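Local coordinates for uncharacterized protein HtdX (PDB 4OOB), which catalyses the reversible hydration of trans-2-enoyl-CoA to (3R)-3-hydroxyacyl-CoA, accepting a broad range of chain lengths with a preference for C8 to C12 substrates, at residues T109-S112 / A118-Q121; R162-V167 / G193-A198; E205-D210 / V232-G237. All blocks are in the same frame, centred on the assembly; numbering follows the deposited sequence.

How the contacts relate
The three contacts sample different layers of a double hotdog fold, in which one long antiparallel sheet carries helices on its face. Contact 1 joins strands 102-113 and 116-128 within the sheet. Contact 2 packs helix 158-167 against helix 193-199, its centre about 8 Å from that of the chain. Contact 3 brings the loop after helix 193-199 up to the end of strand 226-234 at the surface. Centres are about 20 Å apart for contacts 1 and 2, 21 Å for 1 and 3, which both reach the same sheet, and 22 Å for 2 and 3, which share the MaoC-like region. Nearest atoms are about 5, 6 and 7 Å apart in the same order, without touching.

Contact 1: T109-S112 / A118-Q121; sequences TNVS and AWHQ
V111 and W119 face each other as an antiparallel hydrogen-bonded pair, and V111 N gives a straight bond of 2.9 Å to W119 O. On the same side of the sheet CG2 of V111 approaches the indole obliquely, 3.8 Å from CE3 of W119. With its CG anti to the backbone N (chi1 -172°), W119 sends its indole out on the face it shares with V111, and its NE1 is bonded to the carbonyl of L41. Two residues along each strand, at the next hydrogen-bonded pair, T109 and Q121 exchange two backbone bonds, T109 N to Q121 O and Q121 N to T109 O, both 2.8 Å. Between these pairs, on the other face, N110 and H120 form a non-hydrogen-bonded pair whose side chains run alongside each other. Their ends are joined: ND1 of H120 donates to OD1 of N110 over 3.2 Å. The acceptor lies in the imidazole plane, but the donor stands 54° above the amide's carbonyl plane.

Opposite V111 the second strand fits in two residues, A118 and W119, a classic beta bulge near the turn of this hairpin. V111 O accepts from A118 N at 3.0 Å and, more weakly, from W119 N at 3.3 Å.

Helix 43-57 covers the side of T109, V111, W119 and Q121, placing V52, T48, P44 and F45 against them. This is the hotdog arrangement of a sheet wrapped round a helix: backbone bonds hold the hairpin together while that face is buried under the helix. If the H120-N110 bond is real, ND1 would carry the proton, though its poor approach to the amide oxygen suggests a modest bond.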
# COMPACT_ATOMS: atom_id res chain seq x y z
N THR A 109 9.91 -7.96 1.16
CA THR A 109 10.77 -7.13 1.98
C THR A 109 10.81 -7.61 3.45
O THR A 109 9.76 -7.90 4.08
CB THR A 109 10.34 -5.65 1.89
OG1 THR A 109 10.48 -5.22 0.54
CG2 THR A 109 11.21 -4.75 2.69
N ASN A 110 12.04 -7.68 3.96
CA ASN A 110 12.35 -8.03 5.34
C ASN A 110 13.03 -6.83 6.01
O ASN A 110 14.13 -6.40 5.59
CB ASN A 110 13.29 -9.26 5.40
CG ASN A 110 12.53 -10.58 5.20
OD1 ASN A 110 12.00 -11.13 6.15
ND2 ASN A 110 12.46 -11.07 3.95
N VAL A 111 12.36 -6.31 7.04
CA VAL A 111 12.84 -5.18 7.82
C VAL A 111 13.24 -5.66 9.23
O VAL A 111 12.42 -6.15 10.00
CB VAL A 111 11.74 -4.10 7.91
CG1 VAL A 111 12.12 -2.99 8.90
CG2 VAL A 111 11.46 -3.53 6.53
N SER A 112 14.53 -5.51 9.54
CA SER A 112 15.09 -6.03 10.79
C SER A 112 15.50 -4.92 11.73
O SER A 112 15.89 -3.83 11.31
CB SER A 112 16.31 -6.87 10.51
OG SER A 112 15.90 -8.04 9.85
N ALA A 118 11.41 -7.79 12.36
CA ALA A 118 10.27 -7.17 13.01
C ALA A 118 9.08 -7.10 12.09
O ALA A 118 7.96 -7.16 12.55
CB ALA A 118 10.64 -5.80 13.48
N TRP A 119 9.32 -7.00 10.78
CA TRP A 119 8.26 -6.62 9.84
C TRP A 119 8.60 -7.17 8.45
O TRP A 119 9.70 -6.99 7.94
CB TRP A 119 8.14 -5.08 9.86
CG TRP A 119 6.98 -4.37 9.11
CD1 TRP A 119 5.83 -3.84 9.67
CD2 TRP A 119 6.91 -4.05 7.72
NE1 TRP A 119 5.06 -3.20 8.71
CE2 TRP A 119 5.69 -3.32 7.50
CE3 TRP A 119 7.76 -4.30 6.65
CZ2 TRP A 119 5.31 -2.87 6.26
CZ3 TRP A 119 7.39 -3.85 5.41
CH2 TRP A 119 6.16 -3.13 5.21
N HIS A 120 7.62 -7.85 7.87
CA HIS A 120 7.77 -8.57 6.62
C HIS A 120 6.65 -8.16 5.66
O HIS A 120 5.49 -8.08 6.06
CB HIS A 120 7.68 -10.09 6.92
CG HIS A 120 7.79 -10.95 5.71
ND1 HIS A 120 9.00 -11.42 5.22
CD2 HIS A 120 6.84 -11.45 4.90
CE1 HIS A 120 8.78 -12.14 4.14
NE2 HIS A 120 7.48 -12.17 3.92
N GLN A 121 6.98 -7.99 4.39
CA GLN A 121 5.97 -7.64 3.41
C GLN A 121 6.10 -8.35 2.03
O GLN A 121 7.17 -8.50 1.52
CB GLN A 121 5.99 -6.15 3.21
CG GLN A 121 5.13 -5.64 2.09
CD GLN A 121 5.22 -4.13 2.02
OE1 GLN A 121 4.31 -3.46 2.43
NE2 GLN A 121 6.36 -3.60 1.55

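Contact 2: R162-V167 / G193-A198; sequences RRYAAV and GMFTAA
Y164 lays its phenol ring over the CB of F195, which sits 3.9 Å above the ring plane and over its centre. The two residues join helices 158-167 and 193-199 of the MaoC-like hotdog half. The CH-pi contact is nearly perpendicular: the line from F195 CB to the ring centre is 11° off the ring normal. The phenyl ring itself makes an offset edge-to-face pair with the tyrosine, its edge turned toward the phenol face. The planes stand at 75°, and CD1 of F195 comes within 3.7 Å of CD1 of Y164. One tyrosine face thus receives both the CB and the ring edge of the same phenylalanine.

Y164 gets there because its CG lies anti to the backbone N (chi1 -178°), which carries the ring from its own helix across to the first turn of helix 193-199. The CA atoms of Y164 and F195 are 7.0 Å apart, and all of the touching residues are buried. Contact extends beyond the rings at the phenol end, where OH of Y164 meets CB of M194 at 3.7 Å. Bends at the second and third torsions of M194 carry its thioether off to H70 and N73 of strand 69-77.

H192, just before the second helix, makes another edge-to-face pair with Y164, while K160 and I161 of helix 158-167 also touch F195. Aromatic packing therefore links the helices with no direct hydrogen bond between the two segments. A single water bridges them at the polar end of the tyrosine: it lies 2.6 Å from OH of Y164 and donates to the carbonyl O of M194.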
# COMPACT_ATOMS: atom_id res chain seq x y z
N ARG A 162 -1.27 14.36 -3.88
CA ARG A 162 0.03 15.07 -4.10
C ARG A 162 0.79 15.09 -2.77
O ARG A 162 1.97 14.79 -2.75
CB ARG A 162 -0.10 16.51 -4.69
CG ARG A 162 -0.56 16.58 -6.15
CD ARG A 162 -0.54 17.99 -6.80
NE ARG A 162 -1.57 18.86 -6.19
CZ ARG A 162 -2.84 18.96 -6.57
NH1 ARG A 162 -3.31 18.29 -7.62
NH2 ARG A 162 -3.64 19.78 -5.93
N ARG A 163 0.13 15.37 -1.66
CA ARG A 163 0.85 15.37 -0.37
C ARG A 163 1.37 13.98 0.01
O ARG A 163 2.50 13.85 0.51
CB ARG A 163 0.02 15.92 0.81
CG ARG A 163 0.12 17.41 1.02
CD ARG A 163 -0.06 17.73 2.52
NE ARG A 163 -1.44 17.49 2.90
CZ ARG A 163 -1.88 17.05 4.08
NH1 ARG A 163 -1.07 16.73 5.09
NH2 ARG A 163 -3.18 16.90 4.24
N TYR A 164 0.53 12.96 -0.17
CA TYR A 164 0.93 11.56 0.09
C TYR A 164 2.16 11.15 -0.74
O TYR A 164 3.06 10.45 -0.27
CB TYR A 164 -0.24 10.58 -0.18
CG TYR A 164 0.21 9.18 0.16
CD1 TYR A 164 0.43 8.80 1.48
CD2 TYR A 164 0.56 8.29 -0.84
CE1 TYR A 164 0.93 7.53 1.78
CE2 TYR A 164 1.07 7.04 -0.54
CZ TYR A 164 1.25 6.64 0.75
OH TYR A 164 1.76 5.34 1.01
N ALA A 165 2.24 11.63 -1.99
CA ALA A 165 3.39 11.29 -2.83
C ALA A 165 4.70 11.73 -2.20
O ALA A 165 5.65 10.94 -2.13
CB ALA A 165 3.24 11.90 -4.21
N ALA A 166 4.74 12.99 -1.77
CA ALA A 166 5.92 13.55 -1.05
C ALA A 166 6.36 12.75 0.21
O ALA A 166 7.54 12.65 0.56
CB ALA A 166 5.64 15.01 -0.67
N VAL A 167 5.40 12.14 0.87
CA VAL A 167 5.66 11.51 2.14
C VAL A 167 5.88 10.01 2.06
O VAL A 167 6.66 9.54 2.81
CB VAL A 167 4.54 11.91 3.12
CG1 VAL A 167 4.76 11.34 4.50
CG2 VAL A 167 4.45 13.42 3.19
N GLY A 193 -2.49 2.83 -3.87
CA GLY A 193 -3.08 1.76 -3.11
C GLY A 193 -2.72 1.87 -1.66
O GLY A 193 -3.58 1.68 -0.80
N MET A 194 -1.46 2.23 -1.35
CA MET A 194 -1.04 2.21 0.04
C MET A 194 -1.49 3.48 0.78
O MET A 194 -1.40 3.53 2.00
CB MET A 194 0.49 2.00 0.16
CG MET A 194 0.94 0.62 -0.28
SD MET A 194 0.19 -0.68 0.71
CE MET A 194 0.94 -0.32 2.29
N PHE A 195 -1.95 4.52 0.07
CA PHE A 195 -2.62 5.61 0.79
C PHE A 195 -3.85 5.06 1.47
O PHE A 195 -4.07 5.23 2.66
CB PHE A 195 -3.06 6.77 -0.08
CG PHE A 195 -3.90 7.77 0.69
CD1 PHE A 195 -3.30 8.70 1.54
CD2 PHE A 195 -5.29 7.69 0.67
CE1 PHE A 195 -4.08 9.59 2.33
CE2 PHE A 195 -6.07 8.57 1.44
CZ PHE A 195 -5.46 9.54 2.26
N THR A 196 -4.66 4.40 0.67
CA THR A 196 -5.94 3.91 1.10
C THR A 196 -5.72 2.78 2.13
O THR A 196 -6.43 2.71 3.12
CB THR A 196 -6.77 3.56 -0.15
OG1 THR A 196 -8.06 4.20 -0.09
CG2 THR A 196 -6.95 2.20 -0.35
N ALA A 197 -4.68 1.96 1.95
CA ALA A 197 -4.45 0.86 2.89
C ALA A 197 -4.11 1.42 4.24
O ALA A 197 -4.43 0.79 5.25
CB ALA A 197 -3.37 -0.06 2.45
N ALA A 198 -3.44 2.57 4.27
CA ALA A 198 -3.10 3.18 5.51
C ALA A 198 -4.34 3.88 6.06
O ALA A 198 -4.69 3.63 7.21
CB ALA A 198 -1.97 4.16 5.35
O HOH W 1 0.92 3.83 3.00

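Contact 3: E205-D210 / V232-G237; sequences EARFPD and VAEGDG
R207 lies at the end of a 3-10 stretch that begins before E205, and E234 ends the strand part of 232-237, so the end of a 3-10 turn and the end of a strand approach each other across the surface. Their backbones stay well apart, with the CA atoms of R207 and E234 10.7 Å from each other, and long side chains have to bridge the interval. Within the first segment F208 N bonds to E205 O at 3.2 Å, closing the turn from which the arginine leaves.

In the MaoC-like hotdog half, the pairing of R207 with E234, if real, would connect the loop that follows helix 193-199 to the end of strand 226-234, just before strand 238-244.

R207 has CG anti to its carbonyl carbon and bends at chi3 (-90°), which turns the guanidinium toward the strand. E234 reaches from the other side with an extended chain, CG anti to the backbone N (chi1 178°). The two charged ends, NH1 of R207 and OE1 of E234, are modelled as a salt bridge, but too close to be literally right, so the exact placing of both is doubtful. W239 of strand 238-244 lies against the side chains of R207 and V232 and makes an edge-to-face pair with F208; its NE1 may give E234 OE1 a weak hydrogen bond, as far as that oxygen's placing allows.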
# COMPACT_ATOMS: atom_id res chain seq x y z
N GLU A 205 -6.71 1.10 14.54
CA GLU A 205 -5.32 0.80 14.83
C GLU A 205 -4.95 0.87 16.32
O GLU A 205 -4.00 0.22 16.74
CB GLU A 205 -4.40 1.78 14.07
CG GLU A 205 -4.46 3.23 14.58
CD GLU A 205 -3.36 4.14 14.01
OE1 GLU A 205 -2.34 3.60 13.51
OE2 GLU A 205 -3.51 5.37 14.06
N ALA A 206 -5.69 1.66 17.10
CA ALA A 206 -5.42 1.77 18.53
C ALA A 206 -5.56 0.41 19.24
O ALA A 206 -4.91 0.17 20.25
CB ALA A 206 -6.36 2.78 19.19
N ARG A 207 -6.42 -0.45 18.71
CA ARG A 207 -6.73 -1.72 19.31
C ARG A 207 -5.90 -2.88 18.75
O ARG A 207 -6.03 -4.01 19.22
CB ARG A 207 -8.25 -1.98 19.17
CG ARG A 207 -9.07 -1.14 20.15
CD ARG A 207 -10.57 -1.37 20.03
NE ARG A 207 -11.17 -0.44 19.06
CZ ARG A 207 -11.82 -0.79 17.94
NH1 ARG A 207 -12.01 -2.06 17.61
NH2 ARG A 207 -12.30 0.15 17.14
N PHE A 208 -5.05 -2.63 17.75
CA PHE A 208 -4.26 -3.74 17.17
C PHE A 208 -3.32 -4.34 18.19
O PHE A 208 -2.76 -3.60 18.99
CB PHE A 208 -3.42 -3.29 15.95
CG PHE A 208 -4.24 -2.88 14.75
CD1 PHE A 208 -5.62 -3.07 14.72
CD2 PHE A 208 -3.62 -2.33 13.65
CE1 PHE A 208 -6.35 -2.70 13.63
CE2 PHE A 208 -4.36 -1.96 12.55
CZ PHE A 208 -5.71 -2.15 12.54
N PRO A 209 -3.14 -5.67 18.16
CA PRO A 209 -2.03 -6.19 18.94
C PRO A 209 -0.71 -5.87 18.24
O PRO A 209 -0.71 -5.45 17.07
CB PRO A 209 -2.29 -7.69 18.99
CG PRO A 209 -3.18 -7.97 17.86
CD PRO A 209 -3.97 -6.73 17.59
N ASP A 210 0.38 -6.10 18.95
CA ASP A 210 1.73 -5.78 18.50
C ASP A 210 2.22 -6.75 17.43
O ASP A 210 3.03 -6.40 16.60
CB ASP A 210 2.70 -5.83 19.70
CG ASP A 210 2.64 -4.58 20.58
OD1 ASP A 210 1.79 -3.70 20.36
OD2 ASP A 210 3.50 -4.48 21.46
N VAL A 232 -16.42 -1.93 8.37
CA VAL A 232 -15.56 -2.58 9.35
C VAL A 232 -16.40 -3.54 10.22
O VAL A 232 -17.33 -3.12 10.87
CB VAL A 232 -14.91 -1.56 10.27
CG1 VAL A 232 -13.98 -2.25 11.25
CG2 VAL A 232 -14.13 -0.53 9.45
N ALA A 233 -16.04 -4.82 10.19
CA ALA A 233 -16.65 -5.83 11.05
C ALA A 233 -15.55 -6.23 11.98
O ALA A 233 -14.47 -6.65 11.52
CB ALA A 233 -17.13 -7.02 10.23
N GLU A 234 -15.80 -6.05 13.27
CA GLU A 234 -14.86 -6.45 14.31
C GLU A 234 -15.24 -7.81 14.81
O GLU A 234 -16.42 -8.12 14.89
CB GLU A 234 -14.86 -5.49 15.48
CG GLU A 234 -13.92 -5.94 16.57
CD GLU A 234 -13.39 -4.79 17.39
OE1 GLU A 234 -13.06 -3.73 16.79
OE2 GLU A 234 -13.28 -4.98 18.63
N GLY A 235 -14.24 -8.61 15.13
CA GLY A 235 -14.45 -9.99 15.51
C GLY A 235 -13.42 -10.39 16.53
O GLY A 235 -12.56 -9.59 16.91
N ASP A 236 -13.53 -11.64 16.98
CA ASP A 236 -12.60 -12.24 17.93
C ASP A 236 -11.23 -12.27 17.29
O ASP A 236 -10.27 -11.77 17.88
CB ASP A 236 -13.05 -13.67 18.31
N GLY A 237 -11.15 -12.80 16.07
CA GLY A 237 -9.89 -12.81 15.29
C GLY A 237 -9.25 -11.47 14.95
O GLY A 237 -8.01 -11.37 14.87